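Local coordinates for CMP-sialic acid transporter 1 (Zea mays, PDB 6I1R), which probably carries CMP-sialic acid, and perhaps other CMP-sugars such as CMP-Kdo, across the Golgi membrane, and here holds CMP in an outward-facing state, at residues Thr235-Met238 against Val239-Asn242; Trp252-Tyr256 against Ser257-Val261; Ile298-Gln301 against Met302-Pro306. The protein carries 5 engineered substitutions. All blocks are in the same frame, centred on the assembly; numbering follows the deposited sequence.

Contact 1: residues Thr235-Met238 against Val239-Asn242; sequences TTWM and VVFN
T236 O receives two backbone N-H groups from the following turn: V240 N at 3.2 Å, and V239 N at 3.3 Å in a weak and more bent bond. V239 N makes its straighter bond to T235 O, so this one N-H is shared between neighbouring carbonyls. The CG2 methyl of V240 lies beside T236 O. One residue on, W237 O is met by both the backbone and the ring of F241. F241 N donates at 3.1 Å in an almost straight bond (N-H...O 169°), and one face of the F241 ring lies over the same W237 O, with CD2 nearest. F241 CG stands beside its own backbone N (chi1 -65°), which turns the ring back over the preceding turn.

All this belongs to the first turns of helix 234-256, a predicted transmembrane helix of the nucleotide-sugar transporter fold, running in regular i to i+4 bonds; the shortest joins N242 N to M238 O at 2.8 Å. On one flank V240 CG1, anti to its backbone N (chi1 168°), approaches W237 CE3 obliquely at 4.3 Å. The W237 indole also takes F229 edge-to-face, and T236 OG1 bonds to S233 OG. V239 and V240 pack on I37 and V240 also on L40, in the helix 37-59 that supplies P38, E42 and K45 to the CMP pocket; the V240 side chain is about 12 Å from the bound nucleotide. M238 and N242 rest on L20 of helix 3-24.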
ATOM      1  N   THR B 235     -12.270  -9.115  -7.813  1.00 85.52           N
ATOM      2  CA  THR B 235     -12.658  -8.100  -6.809  1.00 85.83           C
ATOM      3  C   THR B 235     -12.192  -6.723  -7.286  1.00 83.51           C
ATOM      4  O   THR B 235     -12.944  -5.767  -7.161  1.00 83.23           O
ATOM      5  CB  THR B 235     -12.203  -8.372  -5.363  1.00 87.25           C
ATOM      6  OG1 THR B 235     -10.881  -7.957  -5.021  1.00 88.98           O
ATOM      7  CG2 THR B 235     -12.310  -9.816  -4.964  1.00 87.73           C
ATOM      8  N   THR B 236     -10.999  -6.624  -7.873  1.00 80.16           N
ATOM      9  CA  THR B 236     -10.541  -5.344  -8.414  1.00 78.02           C
ATOM     10  C   THR B 236     -11.591  -4.796  -9.392  1.00 74.96           C
ATOM     11  O   THR B 236     -11.929  -3.617  -9.334  1.00 74.25           O
ATOM     12  CB  THR B 236      -9.175  -5.464  -9.100  1.00 78.67           C
ATOM     13  OG1 THR B 236      -8.316  -6.272  -8.294  1.00 80.59           O
ATOM     14  CG2 THR B 236      -8.524  -4.118  -9.324  1.00 78.08           C
ATOM     15  N   TRP B 237     -12.104  -5.660 -10.267  1.00 72.79           N
ATOM     16  CA  TRP B 237     -13.097  -5.253 -11.269  1.00 71.85           C
ATOM     17  C   TRP B 237     -14.432  -4.905 -10.599  1.00 72.02           C
ATOM     18  O   TRP B 237     -15.175  -4.066 -11.118  1.00 72.59           O
ATOM     19  CB  TRP B 237     -13.279  -6.330 -12.348  1.00 71.93           C
ATOM     20  CG  TRP B 237     -12.214  -6.327 -13.404  1.00 71.59           C
ATOM     21  CD1 TRP B 237     -11.262  -7.281 -13.611  1.00 71.46           C
ATOM     22  CD2 TRP B 237     -11.989  -5.314 -14.403  1.00 71.08           C
ATOM     23  NE1 TRP B 237     -10.461  -6.936 -14.666  1.00 71.77           N
ATOM     24  CE2 TRP B 237     -10.882  -5.735 -15.172  1.00 71.37           C
ATOM     25  CE3 TRP B 237     -12.607  -4.098 -14.722  1.00 70.87           C
ATOM     26  CZ2 TRP B 237     -10.387  -4.981 -16.237  1.00 71.28           C
ATOM     27  CZ3 TRP B 237     -12.117  -3.354 -15.773  1.00 70.81           C
ATOM     28  CH2 TRP B 237     -11.022  -3.792 -16.520  1.00 70.96           C
ATOM     29  N   MET B 238     -14.746  -5.552  -9.477  1.00 73.36           N
ATOM     30  CA  MET B 238     -15.979  -5.247  -8.749  1.00 72.65           C
ATOM     31  C   MET B 238     -15.964  -3.780  -8.295  1.00 68.97           C
ATOM     32  O   MET B 238     -16.968  -3.082  -8.452  1.00 65.88           O
ATOM     33  CB  MET B 238     -16.166  -6.160  -7.532  1.00 76.46           C
ATOM     34  CG  MET B 238     -16.765  -7.513  -7.878  1.00 79.83           C
ATOM     35  SD  MET B 238     -16.840  -8.644  -6.460  1.00 86.74           S
ATOM     36  CE  MET B 238     -18.306  -8.042  -5.624  1.00 85.87           C
ATOM     37  N   VAL B 239     -14.833  -3.307  -7.766  1.00 67.72           N
ATOM     38  CA  VAL B 239     -14.783  -1.942  -7.212  1.00 68.63           C
ATOM     39  C   VAL B 239     -14.747  -0.936  -8.373  1.00 68.60           C
ATOM     40  O   VAL B 239     -15.241   0.176  -8.217  1.00 69.29           O
ATOM     41  CB  VAL B 239     -13.616  -1.710  -6.224  1.00 69.04           C
ATOM     42  CG1 VAL B 239     -13.200  -2.979  -5.497  1.00 69.20           C
ATOM     43  CG2 VAL B 239     -12.406  -1.055  -6.874  1.00 69.31           C
ATOM     44  N   VAL B 240     -14.173  -1.314  -9.517  1.00 68.07           N
ATOM     45  CA  VAL B 240     -14.158  -0.425 -10.688  1.00 68.58           C
ATOM     46  C   VAL B 240     -15.607  -0.140 -11.100  1.00 69.22           C
ATOM     47  O   VAL B 240     -15.974   1.015 -11.330  1.00 69.80           O
ATOM     48  CB  VAL B 240     -13.345  -1.010 -11.861  1.00 68.19           C
ATOM     49  CG1 VAL B 240     -13.580  -0.243 -13.155  1.00 67.73           C
ATOM     50  CG2 VAL B 240     -11.858  -1.065 -11.545  1.00 67.82           C
ATOM     51  N   PHE B 241     -16.414  -1.195 -11.188  1.00 69.65           N
ATOM     52  CA  PHE B 241     -17.833  -1.051 -11.508  1.00 70.07           C
ATOM     53  C   PHE B 241     -18.545  -0.305 -10.374  1.00 68.88           C
ATOM     54  O   PHE B 241     -19.325   0.613 -10.625  1.00 68.06           O
ATOM     55  CB  PHE B 241     -18.484  -2.417 -11.753  1.00 71.16           C
ATOM     56  CG  PHE B 241     -17.979  -3.173 -12.957  1.00 73.66           C
ATOM     57  CD1 PHE B 241     -17.569  -2.508 -14.106  1.00 74.35           C
ATOM     58  CD2 PHE B 241     -17.943  -4.560 -12.955  1.00 75.29           C
ATOM     59  CE1 PHE B 241     -17.118  -3.211 -15.213  1.00 74.28           C
ATOM     60  CE2 PHE B 241     -17.491  -5.262 -14.063  1.00 75.41           C
ATOM     61  CZ  PHE B 241     -17.079  -4.586 -15.189  1.00 75.62           C
ATOM     62  N   ASN B 242     -18.254  -0.691  -9.135  1.00 68.09           N
ATOM     63  CA  ASN B 242     -18.916  -0.108  -7.978  1.00 68.50           C
ATOM     64  C   ASN B 242     -18.603   1.391  -7.882  1.00 67.16           C
ATOM     65  O   ASN B 242     -19.473   2.172  -7.505  1.00 67.33           O
ATOM     66  CB  ASN B 242     -18.528  -0.818  -6.679  1.00 69.21           C
ATOM     67  CG  ASN B 242     -19.625  -0.744  -5.640  1.00 70.41           C
ATOM     68  OD1 ASN B 242     -19.746  -1.632  -4.801  1.00 73.03           O
ATOM     69  ND2 ASN B 242     -20.447   0.291  -5.706  1.00 70.65           N
TER

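Contact 2: residues Trp252-Tyr256 against Ser257-Val261; sequences WLMKY and SDNIV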
ATOM      1  N   TRP B 252     -26.539  12.086 -10.849  1.00 60.41           N
ATOM      2  CA  TRP B 252     -27.998  12.164 -10.745  1.00 58.00           C
ATOM      3  C   TRP B 252     -28.380  13.191  -9.672  1.00 57.64           C
ATOM      4  O   TRP B 252     -29.217  14.067  -9.912  1.00 55.97           O
ATOM      5  CB  TRP B 252     -28.605  10.783 -10.453  1.00 56.35           C
ATOM      6  CG  TRP B 252     -30.088  10.727 -10.663  1.00 54.94           C
ATOM      7  CD1 TRP B 252     -30.746  10.269 -11.767  1.00 53.73           C
ATOM      8  CD2 TRP B 252     -31.105  11.170  -9.746  1.00 53.49           C
ATOM      9  NE1 TRP B 252     -32.099  10.390 -11.599  1.00 52.07           N
ATOM     10  CE2 TRP B 252     -32.350  10.942 -10.372  1.00 52.75           C
ATOM     11  CE3 TRP B 252     -31.085  11.737  -8.466  1.00 52.99           C
ATOM     12  CZ2 TRP B 252     -33.559  11.258  -9.753  1.00 54.02           C
ATOM     13  CZ3 TRP B 252     -32.280  12.048  -7.857  1.00 53.87           C
ATOM     14  CH2 TRP B 252     -33.499  11.811  -8.493  1.00 54.32           C
ATOM     15  N   LEU B 253     -27.741  13.090  -8.506  1.00 59.66           N
ATOM     16  CA  LEU B 253     -28.042  13.959  -7.357  1.00 60.02           C
ATOM     17  C   LEU B 253     -27.560  15.390  -7.626  1.00 59.86           C
ATOM     18  O   LEU B 253     -28.171  16.345  -7.144  1.00 59.53           O
ATOM     19  CB  LEU B 253     -27.377  13.395  -6.096  1.00 61.07           C
ATOM     20  CG  LEU B 253     -27.993  12.120  -5.522  1.00 62.49           C
ATOM     21  CD1 LEU B 253     -27.165  11.603  -4.355  1.00 63.08           C
ATOM     22  CD2 LEU B 253     -29.432  12.348  -5.084  1.00 63.07           C
ATOM     23  N   MET B 254     -26.466  15.541  -8.372  1.00 59.84           N
ATOM     24  CA  MET B 254     -26.000  16.871  -8.780  1.00 60.05           C
ATOM     25  C   MET B 254     -27.073  17.543  -9.647  1.00 59.74           C
ATOM     26  O   MET B 254     -27.215  18.763  -9.612  1.00 58.81           O
ATOM     27  CB  MET B 254     -24.686  16.803  -9.568  1.00 59.83           C
ATOM     28  CG  MET B 254     -23.496  16.288  -8.774  1.00 59.64           C
ATOM     29  SD  MET B 254     -23.046  17.343  -7.376  1.00 59.77           S
ATOM     30  CE  MET B 254     -24.011  16.588  -6.067  1.00 61.03           C
ATOM     31  N   LYS B 255     -27.829  16.748 -10.404  1.00 60.91           N
ATOM     32  CA  LYS B 255     -28.857  17.287 -11.294  1.00 62.26           C
ATOM     33  C   LYS B 255     -30.177  17.451 -10.527  1.00 64.08           C
ATOM     34  O   LYS B 255     -30.666  18.571 -10.368  1.00 66.53           O
ATOM     35  CB  LYS B 255     -29.039  16.388 -12.524  1.00 61.93           C
ATOM     36  CG  LYS B 255     -29.286  17.134 -13.828  1.00 62.72           C
ATOM     37  CD  LYS B 255     -30.243  16.445 -14.779  1.00 62.03           C
ATOM     38  CE  LYS B 255     -30.146  16.933 -16.209  1.00 60.91           C
ATOM     39  NZ  LYS B 255     -29.943  18.399 -16.294  1.00 61.25           N
ATOM     40  N   TYR B 256     -30.734  16.343 -10.041  1.00 65.00           N
ATOM     41  CA  TYR B 256     -32.097  16.325  -9.498  1.00 67.11           C
ATOM     42  C   TYR B 256     -32.096  16.432  -7.967  1.00 68.16           C
ATOM     43  O   TYR B 256     -33.134  16.216  -7.338  1.00 68.91           O
ATOM     44  CB  TYR B 256     -32.818  15.053  -9.953  1.00 68.80           C
ATOM     45  CG  TYR B 256     -32.903  14.908 -11.451  1.00 70.53           C
ATOM     46  CD1 TYR B 256     -31.884  14.301 -12.165  1.00 70.74           C
ATOM     47  CD2 TYR B 256     -33.987  15.400 -12.160  1.00 71.54           C
ATOM     48  CE1 TYR B 256     -31.948  14.166 -13.541  1.00 71.23           C
ATOM     49  CE2 TYR B 256     -34.065  15.277 -13.538  1.00 71.69           C
ATOM     50  CZ  TYR B 256     -33.041  14.658 -14.232  1.00 71.48           C
ATOM     51  OH  TYR B 256     -33.101  14.534 -15.590  1.00 72.45           O
ATOM     52  N   SER B 257     -30.960  16.761  -7.355  1.00 68.03           N
ATOM     53  CA  SER B 257     -30.925  16.919  -5.904  1.00 67.08           C
ATOM     54  C   SER B 257     -29.903  17.999  -5.530  1.00 65.67           C
ATOM     55  O   SER B 257     -29.847  19.027  -6.193  1.00 66.34           O
ATOM     56  CB  SER B 257     -30.647  15.603  -5.231  1.00 67.62           C
ATOM     57  OG  SER B 257     -30.926  15.688  -3.843  1.00 67.26           O
ATOM     58  N   ASP B 258     -29.121  17.782  -4.473  1.00 65.21           N
ATOM     59  CA  ASP B 258     -28.114  18.755  -4.059  1.00 63.99           C
ATOM     60  C   ASP B 258     -26.962  18.044  -3.340  1.00 63.43           C
ATOM     61  O   ASP B 258     -27.079  16.883  -2.951  1.00 60.58           O
ATOM     62  CB  ASP B 258     -28.724  19.840  -3.168  1.00 62.85           C
ATOM     63  CG  ASP B 258     -29.539  19.304  -2.006  1.00 62.06           C
ATOM     64  OD1 ASP B 258     -29.032  18.413  -1.296  1.00 60.50           O
ATOM     65  OD2 ASP B 258     -30.675  19.787  -1.817  1.00 62.66           O
ATOM     66  N   ASN B 259     -25.873  18.792  -3.152  1.00 64.53           N
ATOM     67  CA  ASN B 259     -24.637  18.308  -2.521  1.00 65.67           C
ATOM     68  C   ASN B 259     -24.886  17.854  -1.079  1.00 65.52           C
ATOM     69  O   ASN B 259     -24.188  16.968  -0.585  1.00 66.99           O
ATOM     70  CB  ASN B 259     -23.543  19.381  -2.505  1.00 66.36           C
ATOM     71  CG  ASN B 259     -22.450  19.123  -3.517  1.00 67.28           C
ATOM     72  OD1 ASN B 259     -21.623  18.234  -3.330  1.00 69.91           O
ATOM     73  ND2 ASN B 259     -22.433  19.905  -4.584  1.00 67.46           N
ATOM     74  N   ILE B 260     -25.843  18.471  -0.397  1.00 64.52           N
ATOM     75  CA  ILE B 260     -26.044  18.172   1.015  1.00 65.16           C
ATOM     76  C   ILE B 260     -26.658  16.771   1.146  1.00 65.62           C
ATOM     77  O   ILE B 260     -26.306  16.034   2.067  1.00 67.64           O
ATOM     78  CB  ILE B 260     -26.869  19.274   1.710  1.00 65.73           C
ATOM     79  CG1 ILE B 260     -26.120  20.610   1.682  1.00 65.11           C
ATOM     80  CG2 ILE B 260     -27.234  18.860   3.128  1.00 66.28           C
ATOM     81  CD1 ILE B 260     -26.966  21.810   2.025  1.00 65.56           C
ATOM     82  N   VAL B 261     -27.533  16.386   0.217  1.00 65.03           N
ATOM     83  CA  VAL B 261     -28.043  15.009   0.187  1.00 64.64           C
ATOM     84  C   VAL B 261     -26.874  14.054  -0.100  1.00 65.05           C
ATOM     85  O   VAL B 261     -26.802  12.969   0.482  1.00 64.67           O
ATOM     86  CB  VAL B 261     -29.185  14.834  -0.834  1.00 63.54           C
ATOM     87  CG1 VAL B 261     -29.519  13.367  -1.072  1.00 63.57           C
ATOM     88  CG2 VAL B 261     -30.435  15.595  -0.419  1.00 63.72           C
TER
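The short connection from helix 234-256 into helix 259-279 ends in an N-cap and packs L253 and M254 against S257, N259 and V261. D258 is the cap: its OD1 accepts from V261 N at 2.9 Å (N-H...O 157°), nearly along the C-O axis, and so occupies a backbone N-H of the first turn. Within the bend, L253 CD2 touches S257 CB at 3.5 Å and reaches V261 CG1 at 4.1 Å, bridging the two helices with one methyl. The bond from S257 N to L253 O is weak, and the oxygen's place is uncertain. M254 folds back at chi2 (-63°) and chi3 (92°), which carries its thioether across the N259 amide: SD lies 3.8 Å from ND2 and CE 3.9 Å from CG of N259. That amide donates through ND2 to G177 O on helix 160-186, while N259 N bonds to E181 OE1. With an alanine in place of N259, G177 O would probably lose this donor and the methionine end its flat neighbour. One turn back, Y256 CD1 sits 3.8 Å above the centre of one face of the W252 indole.

Contact 3: residues Ile298-Gln301 against Met302-Pro306; sequences ISLQ and MYFMP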
ATOM      1  N   ILE B 298     -29.704  12.062  14.539  1.00 65.77           N
ATOM      2  CA  ILE B 298     -30.375  13.295  14.969  1.00 64.76           C
ATOM      3  C   ILE B 298     -30.062  14.414  13.966  1.00 64.56           C
ATOM      4  O   ILE B 298     -30.938  15.215  13.648  1.00 65.10           O
ATOM      5  CB  ILE B 298     -29.989  13.662  16.419  1.00 64.00           C
ATOM      6  CG1 ILE B 298     -30.789  12.829  17.424  1.00 63.11           C
ATOM      7  CG2 ILE B 298     -30.143  15.156  16.677  1.00 63.83           C
ATOM      8  CD1 ILE B 298     -30.248  12.861  18.833  1.00 63.35           C
ATOM      9  N   SER B 299     -28.829  14.466  13.467  1.00 64.29           N
ATOM     10  CA  SER B 299     -28.468  15.439  12.431  1.00 65.04           C
ATOM     11  C   SER B 299     -29.310  15.212  11.167  1.00 67.10           C
ATOM     12  O   SER B 299     -29.622  16.166  10.452  1.00 66.38           O
ATOM     13  CB  SER B 299     -26.996  15.389  12.114  1.00 63.20           C
ATOM     14  OG  SER B 299     -26.663  16.359  11.133  1.00 59.77           O
ATOM     15  N   LEU B 300     -29.663  13.958  10.888  1.00 69.57           N
ATOM     16  CA  LEU B 300     -30.505  13.634   9.733  1.00 72.38           C
ATOM     17  C   LEU B 300     -31.902  14.228   9.950  1.00 74.07           C
ATOM     18  O   LEU B 300     -32.409  14.973   9.110  1.00 75.22           O
ATOM     19  CB  LEU B 300     -30.575  12.113   9.558  1.00 73.22           C
ATOM     20  CG  LEU B 300     -31.140  11.623   8.225  1.00 74.43           C
ATOM     21  CD1 LEU B 300     -30.030  11.406   7.207  1.00 74.41           C
ATOM     22  CD2 LEU B 300     -31.940  10.343   8.411  1.00 75.62           C
ATOM     23  N   GLN B 301     -32.497  13.903  11.093  1.00 74.88           N
ATOM     24  CA  GLN B 301     -33.843  14.355  11.428  1.00 74.38           C
ATOM     25  C   GLN B 301     -33.904  15.887  11.345  1.00 74.03           C
ATOM     26  O   GLN B 301     -34.758  16.433  10.655  1.00 71.50           O
ATOM     27  CB  GLN B 301     -34.243  13.839  12.812  1.00 74.67           C
ATOM     28  CG  GLN B 301     -34.487  12.336  12.846  1.00 75.16           C
ATOM     29  CD  GLN B 301     -34.891  11.840  14.213  1.00 76.29           C
ATOM     30  OE1 GLN B 301     -34.398  12.307  15.238  1.00 77.89           O
ATOM     31  NE2 GLN B 301     -35.795  10.875  14.236  1.00 76.25           N
ATOM     32  N   MET B 302     -32.977  16.567  12.013  1.00 75.59           N
ATOM     33  CA  MET B 302     -32.952  18.036  12.036  1.00 77.43           C
ATOM     34  C   MET B 302     -33.048  18.594  10.611  1.00 76.86           C
ATOM     35  O   MET B 302     -33.871  19.468  10.343  1.00 76.68           O
ATOM     36  CB  MET B 302     -31.668  18.563  12.687  1.00 79.39           C
ATOM     37  CG  MET B 302     -31.662  18.406  14.188  1.00 81.95           C
ATOM     38  SD  MET B 302     -30.044  18.606  14.956  1.00 86.88           S
ATOM     39  CE  MET B 302     -29.671  20.311  14.551  1.00 86.18           C
ATOM     40  N   TYR B 303     -32.216  18.085   9.707  1.00 76.95           N
ATOM     41  CA  TYR B 303     -32.091  18.679   8.379  1.00 77.31           C
ATOM     42  C   TYR B 303     -33.293  18.319   7.495  1.00 77.66           C
ATOM     43  O   TYR B 303     -33.746  19.156   6.713  1.00 77.15           O
ATOM     44  CB  TYR B 303     -30.796  18.238   7.693  1.00 77.80           C
ATOM     45  CG  TYR B 303     -30.579  18.898   6.356  1.00 78.22           C
ATOM     46  CD1 TYR B 303     -31.128  18.368   5.200  1.00 79.08           C
ATOM     47  CD2 TYR B 303     -29.861  20.078   6.249  1.00 78.57           C
ATOM     48  CE1 TYR B 303     -30.954  18.981   3.969  1.00 80.24           C
ATOM     49  CE2 TYR B 303     -29.674  20.703   5.027  1.00 78.78           C
ATOM     50  CZ  TYR B 303     -30.224  20.152   3.883  1.00 79.69           C
ATOM     51  OH  TYR B 303     -30.045  20.760   2.673  1.00 80.44           O
ATOM     52  N   PHE B 304     -33.784  17.085   7.597  1.00 79.06           N
ATOM     53  CA  PHE B 304     -34.757  16.555   6.632  1.00 81.06           C
ATOM     54  C   PHE B 304     -36.178  16.552   7.209  1.00 81.76           C
ATOM     55  O   PHE B 304     -37.144  16.558   6.445  1.00 82.04           O
ATOM     56  CB  PHE B 304     -34.356  15.144   6.194  1.00 82.57           C
ATOM     57  CG  PHE B 304     -33.089  15.081   5.380  1.00 83.57           C
ATOM     58  CD1 PHE B 304     -33.090  15.431   4.038  1.00 84.11           C
ATOM     59  CD2 PHE B 304     -31.895  14.675   5.954  1.00 84.03           C
ATOM     60  CE1 PHE B 304     -31.923  15.375   3.290  1.00 85.38           C
ATOM     61  CE2 PHE B 304     -30.730  14.618   5.204  1.00 85.31           C
ATOM     62  CZ  PHE B 304     -30.745  14.968   3.874  1.00 85.76           C
ATOM     63  N   MET B 305     -36.312  16.527   8.533  1.00 82.91           N
ATOM     64  CA  MET B 305     -37.627  16.485   9.166  1.00 83.09           C
ATOM     65  C   MET B 305     -38.380  17.777   8.814  1.00 80.32           C
ATOM     66  O   MET B 305     -37.816  18.865   8.933  1.00 78.30           O
ATOM     67  CB  MET B 305     -37.502  16.349  10.690  1.00 86.53           C
ATOM     68  CG  MET B 305     -38.696  15.699  11.360  1.00 89.42           C
ATOM     69  SD  MET B 305     -38.455  15.470  13.144  1.00 93.33           S
ATOM     70  CE  MET B 305     -37.892  13.770  13.196  1.00 93.44           C
ATOM     71  N   PRO B 306     -39.638  17.659   8.341  1.00 79.69           N
ATOM     72  CA  PRO B 306     -40.472  18.844   8.115  1.00 79.38           C
ATOM     73  C   PRO B 306     -40.601  19.645   9.418  1.00 79.94           C
ATOM     74  O   PRO B 306     -40.723  19.051  10.489  1.00 80.48           O
ATOM     75  CB  PRO B 306     -41.835  18.312   7.651  1.00 78.12           C
ATOM     76  CG  PRO B 306     -41.517  16.953   7.093  1.00 77.43           C
ATOM     77  CD  PRO B 306     -40.386  16.452   7.965  1.00 78.87           C
TER
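L300 has CG anti to its backbone N (chi1 -166°), whereas F304 holds CG beside its own N (chi1 -67°); these settings bring the leucine methyl CD1 to 3.8 Å from F304 CE2, the two side chains crossing at a slant. The same phenyl presents an edge to L300 O, which lies near the ring plane, while F304 N donates to that oxygen at 2.9 Å. Above one face of F304, Y303 CD1 lies 3.5 Å over the ring centre, and F304 CG lies in turn at the edge of the Y303 ring. This is the C-terminal end of helix 287-304, the last predicted transmembrane helix; M305 is the first residue to leave the helical path. Both aromatic rings also meet Y264 of helix 259-279, whose OH bonds to S299 O. Two residues before the L300-F304 pair, M302 N bonds I298 O at 2.9 Å, nearly straight (N-H...O 174°), and M302 SD leans on I298 CG2 at 3.9 Å. Q301 is on the surface, and the partly exposed M305 runs alongside it in the same direction; bent at its last torsion, M305 sets CE beside the extended Q301 chain, 3.7 Å from CD and equally near CB, CG and NE2.

Overall arrangement
All three contacts are local, within a helix or round a turn, but their depths differ. Contact 2 is buried, contact 1 partly so, and contact 3 lies at the surface, about 22 Å from the chain centre to its own. Contacts 1 and 2 use the early and late parts of helix 234-256, their centres about 24 Å apart. Contacts 2 and 3 touch directly, I260 CD1 lying 3.3 Å from Y303 OH and V261 CG2 4.0 Å from F304 CE1. Regular backbone bonding dominates contact 1, a side-chain cap and a buried amide mark the turn of contact 2, and aromatic and thioether packing carries the helix end of contact 3.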